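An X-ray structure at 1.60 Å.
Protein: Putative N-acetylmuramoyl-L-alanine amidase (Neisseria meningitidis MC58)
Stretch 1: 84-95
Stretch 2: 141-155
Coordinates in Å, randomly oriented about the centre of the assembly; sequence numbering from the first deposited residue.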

# COMPACT_ATOMS: atom_id res chain seq x y z
N ASN A 84 13.71 8.89 -22.13
CA ASN A 84 13.79 7.60 -22.81
C ASN A 84 13.00 6.56 -22.02
O ASN A 84 13.48 6.07 -20.99
CB ASN A 84 15.23 7.13 -22.91
CG ASN A 84 15.35 5.73 -23.49
OD1 ASN A 84 14.36 5.08 -23.86
ND2 ASN A 84 16.59 5.24 -23.57
N LYS A 85 11.82 6.21 -22.54
CA LYS A 85 10.89 5.34 -21.82
C LYS A 85 11.28 3.86 -21.84
O LYS A 85 10.54 3.03 -21.33
CB LYS A 85 9.47 5.56 -22.31
CG LYS A 85 8.88 6.86 -21.85
CD LYS A 85 7.43 7.01 -22.30
CE LYS A 85 6.49 6.05 -21.56
NZ LYS A 85 6.50 6.27 -20.09
N THR A 86 12.45 3.55 -22.41
CA THR A 86 13.04 2.24 -22.32
C THR A 86 14.17 2.18 -21.27
O THR A 86 14.64 1.09 -20.97
CB THR A 86 13.60 1.77 -23.69
OG1 THR A 86 14.73 2.57 -24.03
CG2 THR A 86 12.54 1.87 -24.79
N ALA A 87 14.57 3.31 -20.71
CA ALA A 87 15.60 3.35 -19.63
C ALA A 87 15.07 2.47 -18.49
O ALA A 87 13.89 2.53 -18.16
CB ALA A 87 15.81 4.74 -19.12
N THR A 88 15.95 1.66 -17.91
CA THR A 88 15.55 0.67 -16.92
C THR A 88 16.67 0.40 -15.93
O THR A 88 17.84 0.57 -16.25
CB THR A 88 15.13 -0.65 -17.59
OG1 THR A 88 14.58 -1.57 -16.62
CG2 THR A 88 16.29 -1.32 -18.34
N GLY A 89 16.30 -0.02 -14.72
CA GLY A 89 17.25 -0.63 -13.78
C GLY A 89 17.19 0.03 -12.42
O GLY A 89 16.51 1.04 -12.23
N ILE A 90 18.00 -0.52 -11.52
CA ILE A 90 18.01 -0.23 -10.11
C ILE A 90 19.26 0.50 -9.73
O ILE A 90 20.35 0.07 -10.07
CB ILE A 90 18.07 -1.57 -9.32
CG1 ILE A 90 16.81 -2.42 -9.57
CG2 ILE A 90 18.30 -1.32 -7.81
CD1 ILE A 90 17.05 -3.91 -9.28
N GLU A 91 19.11 1.56 -8.95
CA GLU A 91 20.27 2.18 -8.38
C GLU A 91 19.97 2.87 -7.06
O GLU A 91 18.83 3.23 -6.75
CB GLU A 91 20.93 3.12 -9.37
CG GLU A 91 20.14 4.32 -9.78
CD GLU A 91 20.86 5.16 -10.87
OE1 GLU A 91 21.46 4.60 -11.81
OE2 GLU A 91 20.84 6.38 -10.74
N ALA A 92 21.05 3.05 -6.31
CA ALA A 92 21.00 3.69 -4.99
C ALA A 92 22.22 4.57 -4.90
O ALA A 92 23.34 4.09 -5.16
CB ALA A 92 21.02 2.64 -3.90
N LEU A 93 21.99 5.84 -4.56
CA LEU A 93 23.01 6.87 -4.53
C LEU A 93 23.38 7.10 -3.10
O LEU A 93 22.52 7.38 -2.29
CB LEU A 93 22.44 8.17 -5.10
CG LEU A 93 23.33 9.38 -5.15
CD1 LEU A 93 24.36 9.15 -6.28
CD2 LEU A 93 22.49 10.73 -5.37
N SER A 94 24.68 7.01 -2.75
CA SER A 94 25.08 7.36 -1.39
C SER A 94 26.57 7.61 -1.36
O SER A 94 27.22 7.54 -2.39
CB SER A 94 24.70 6.23 -0.43
OG SER A 94 24.79 6.60 0.94
N THR A 95 27.07 7.86 -0.17
CA THR A 95 28.53 7.88 0.08
C THR A 95 29.11 6.45 -0.01
O THR A 95 28.42 5.47 0.25
CB THR A 95 28.82 8.42 1.50
OG1 THR A 95 28.05 7.70 2.47
CG2 THR A 95 28.47 9.90 1.63
N GLY A 141 22.83 9.46 3.90
CA GLY A 141 21.62 8.70 3.63
C GLY A 141 21.76 8.03 2.27
O GLY A 141 22.67 8.35 1.49
N ILE A 142 20.81 7.16 1.96
CA ILE A 142 20.78 6.41 0.68
C ILE A 142 19.54 6.84 -0.08
O ILE A 142 18.43 6.71 0.45
CB ILE A 142 20.69 4.91 0.97
CG1 ILE A 142 21.91 4.43 1.78
CG2 ILE A 142 20.55 4.07 -0.34
CD1 ILE A 142 21.76 3.01 2.28
N VAL A 143 19.72 7.39 -1.27
CA VAL A 143 18.61 7.71 -2.16
C VAL A 143 18.41 6.49 -3.03
O VAL A 143 19.21 6.23 -3.94
CB VAL A 143 18.90 8.98 -3.00
CG1 VAL A 143 17.84 9.21 -4.11
CG2 VAL A 143 19.03 10.18 -2.09
N PHE A 144 17.35 5.73 -2.74
CA PHE A 144 17.10 4.45 -3.42
C PHE A 144 16.07 4.62 -4.52
O PHE A 144 14.95 5.05 -4.23
CB PHE A 144 16.65 3.39 -2.38
CG PHE A 144 16.59 1.98 -2.90
CD1 PHE A 144 17.43 1.52 -3.89
CD2 PHE A 144 15.70 1.07 -2.33
CE1 PHE A 144 17.38 0.19 -4.32
CE2 PHE A 144 15.66 -0.22 -2.76
CZ PHE A 144 16.47 -0.67 -3.75
N GLU A 145 16.46 4.27 -5.74
CA GLU A 145 15.62 4.34 -6.92
C GLU A 145 15.52 2.97 -7.54
O GLU A 145 16.22 2.62 -8.48
CB GLU A 145 16.19 5.35 -7.91
CG GLU A 145 16.29 6.73 -7.32
CD GLU A 145 16.72 7.74 -8.35
OE1 GLU A 145 15.88 8.19 -9.14
OE2 GLU A 145 17.90 8.07 -8.36
N PRO A 146 14.61 2.16 -7.02
CA PRO A 146 14.51 0.79 -7.54
C PRO A 146 14.09 0.65 -9.01
O PRO A 146 14.43 -0.36 -9.61
CB PRO A 146 13.48 0.13 -6.63
CG PRO A 146 13.20 1.02 -5.57
CD PRO A 146 13.72 2.40 -5.88
N PHE A 147 13.37 1.62 -9.56
CA PHE A 147 12.94 1.52 -10.96
C PHE A 147 12.61 2.90 -11.53
O PHE A 147 12.48 3.84 -10.79
CB PHE A 147 11.73 0.56 -11.12
CG PHE A 147 10.46 1.08 -10.49
CD1 PHE A 147 9.52 1.76 -11.22
CD2 PHE A 147 10.25 0.94 -9.14
CE1 PHE A 147 8.37 2.27 -10.61
CE2 PHE A 147 9.10 1.41 -8.53
CZ PHE A 147 8.18 2.10 -9.27
N PHE A 148 12.46 2.92 -12.85
CA PHE A 148 12.11 4.12 -13.59
C PHE A 148 10.60 4.14 -13.72
O PHE A 148 10.02 3.26 -14.36
CB PHE A 148 12.73 4.07 -14.99
CG PHE A 148 14.19 4.41 -15.03
CD1 PHE A 148 14.63 5.60 -15.59
CD2 PHE A 148 15.14 3.53 -14.51
CE1 PHE A 148 15.97 5.90 -15.61
CE2 PHE A 148 16.49 3.84 -14.53
CZ PHE A 148 16.90 5.03 -15.09
N ILE A 149 9.98 5.17 -13.17
CA ILE A 149 8.55 5.35 -13.28
C ILE A 149 8.14 5.55 -14.73
O ILE A 149 7.00 5.26 -15.10
CB ILE A 149 8.05 6.51 -12.40
CG1 ILE A 149 6.56 6.40 -12.17
CG2 ILE A 149 8.45 7.89 -12.99
CD1 ILE A 149 6.02 7.48 -11.25
N SER A 150 9.10 6.04 -15.51
CA SER A 150 8.92 6.26 -16.95
C SER A 150 8.94 4.97 -17.79
O SER A 150 8.57 4.97 -18.97
CB SER A 150 9.95 7.28 -17.43
OG SER A 150 11.23 6.91 -17.00
N ASN A 151 9.39 3.85 -17.21
CA ASN A 151 9.35 2.57 -17.87
C ASN A 151 8.00 1.88 -17.65
O ASN A 151 7.76 1.36 -16.57
CB ASN A 151 10.51 1.68 -17.37
CG ASN A 151 10.70 0.47 -18.24
OD1 ASN A 151 9.83 -0.40 -18.35
ND2 ASN A 151 11.83 0.42 -18.93
N ASP A 152 7.11 1.91 -18.64
CA ASP A 152 5.77 1.40 -18.42
C ASP A 152 5.72 -0.07 -17.97
O ASP A 152 4.89 -0.45 -17.11
CB ASP A 152 4.91 1.52 -19.69
CG ASP A 152 4.64 2.93 -20.09
OD1 ASP A 152 4.90 3.89 -19.34
OD2 ASP A 152 4.11 3.08 -21.22
N THR A 153 6.57 -0.90 -18.56
CA THR A 153 6.65 -2.33 -18.26
C THR A 153 7.15 -2.56 -16.83
O THR A 153 6.52 -3.31 -16.06
CB THR A 153 7.57 -3.08 -19.27
OG1 THR A 153 6.94 -3.05 -20.57
CG2 THR A 153 7.80 -4.54 -18.85
N ASP A 154 8.25 -1.89 -16.45
CA ASP A 154 8.76 -2.05 -15.06
C ASP A 154 7.77 -1.51 -14.01
O ASP A 154 7.57 -2.09 -12.96
CB ASP A 154 10.07 -1.30 -14.88
CG ASP A 154 11.17 -1.81 -15.78
OD1 ASP A 154 11.07 -2.93 -16.32
OD2 ASP A 154 12.15 -1.04 -15.95
N LEU A 155 7.12 -0.39 -14.33
CA LEU A 155 6.11 0.17 -13.48
C LEU A 155 4.93 -0.80 -13.29
O LEU A 155 4.40 -0.97 -12.17
CB LEU A 155 5.62 1.52 -14.04
CG LEU A 155 4.43 2.17 -13.33
CD1 LEU A 155 4.61 2.42 -11.82
CD2 LEU A 155 3.99 3.44 -14.03
O HOH W 1 12.40 5.02 -18.64
O HOH W 2 8.02 2.45 -21.47
O HOH W 3 13.30 -1.38 -21.00
O HOH W 4 14.39 -1.26 -12.31
O HOH W 5 13.32 0.42 -14.11
O HOH W 6 16.88 3.59 -10.99

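The two stretches run antiparallel, joined at one end as neighbouring β-strands and at the other through loops, side chains and water. The axes of strands 91-94 and 142-145 come within 4.6 Å of each other, with 165° between their N-to-C directions. Two hydrogen-bonded pairs flank a non-hydrogen-bonded one. In the first, Glu-91 N donates to Glu-145 O (3.1 Å) and Glu-145 N to Glu-91 O (2.8 Å); in the second, Leu-93 N donates to Val-143 O (2.9 Å) and Val-143 N to Leu-93 O (3.0 Å). Between them Ala-92 faces Phe-144 with their CA atoms 4.3 Å apart, and Ala-92 CA approaches Val-143 O at 3.3 Å in a CA-H...O contact.

Beyond Glu-91 the direct backbone ladder gives way to water. Water 6 donates to both Gly-89 O (2.9 Å) and Glu-145 O (2.8 Å), joining two acceptors that cannot bond to each other. Water 5 accepts from Gly-89 N (3.1 Å) and Phe-148 N (2.9 Å) and donates to Asp-154 OD2 (2.6 Å). The backbone angles of Gly-89 (129/177) would jam a CB against the preceding carbonyl O, so they call for glycine. Farther along, type I turns span Asn-84 to Ala-87 and Phe-148 to Asn-151, the second leading into the helix that begins at Asp-152.

Side chains alternate across the sheet. On the face carrying Ala-92 and Phe-144, the small Ala-92 CB touches Phe-144 CD1 (3.8 Å) and Ile-142 CG2 (3.9 Å), while Ile-90 CG2 meets the edge of the Phe-144 ring at CE1 (3.9 Å). On the other face Leu-93 CB packs against Val-143 CB (4.2 Å), and Glu-91 OE2 comes within 4.1 Å of Glu-145 OE2, a pairing of like charges with no direct bond between these carboxylates. At the strand end Ser-94 OG donates to Gly-141 O (2.8 Å), adding a side-chain bond to the backbone pairing.

Phe-148 points toward stretch 1 and receives Ala-87 over one ring face: Ala-87 CB lies 3.7 Å from Phe-148 CE1 and 4.1 Å from the ring centroid, in a CH-π contact. Gly-89 O instead sits at the ring edge, 3.6 Å from Phe-148 CE2.

Asn-151 serves two structures at once. Its OD1 caps the helix by accepting from Asp-154 N (2.9 Å), while its ND2 donates to Ala-87 O (3.0 Å) with a nearly straight N-H...O angle of 167°. Thr-88 OG1 donates to Asp-154 OD2 (2.6 Å), the same carboxylate oxygen that receives water 5. The Lys-85 side chain starts sideways, but its end reaches stretch 2, where NZ donates to Ser-150 O (2.7 Å) and forms a salt bridge with Asp-152 OD1 (3.0 Å). Water 1 completes the turn contact, donating to Asn-84 O (2.8 Å) and Ala-87 O (2.9 Å) and accepting from Ser-150 OG (2.8 Å). Altogether, the contact buries 941 Å², summed over both sides.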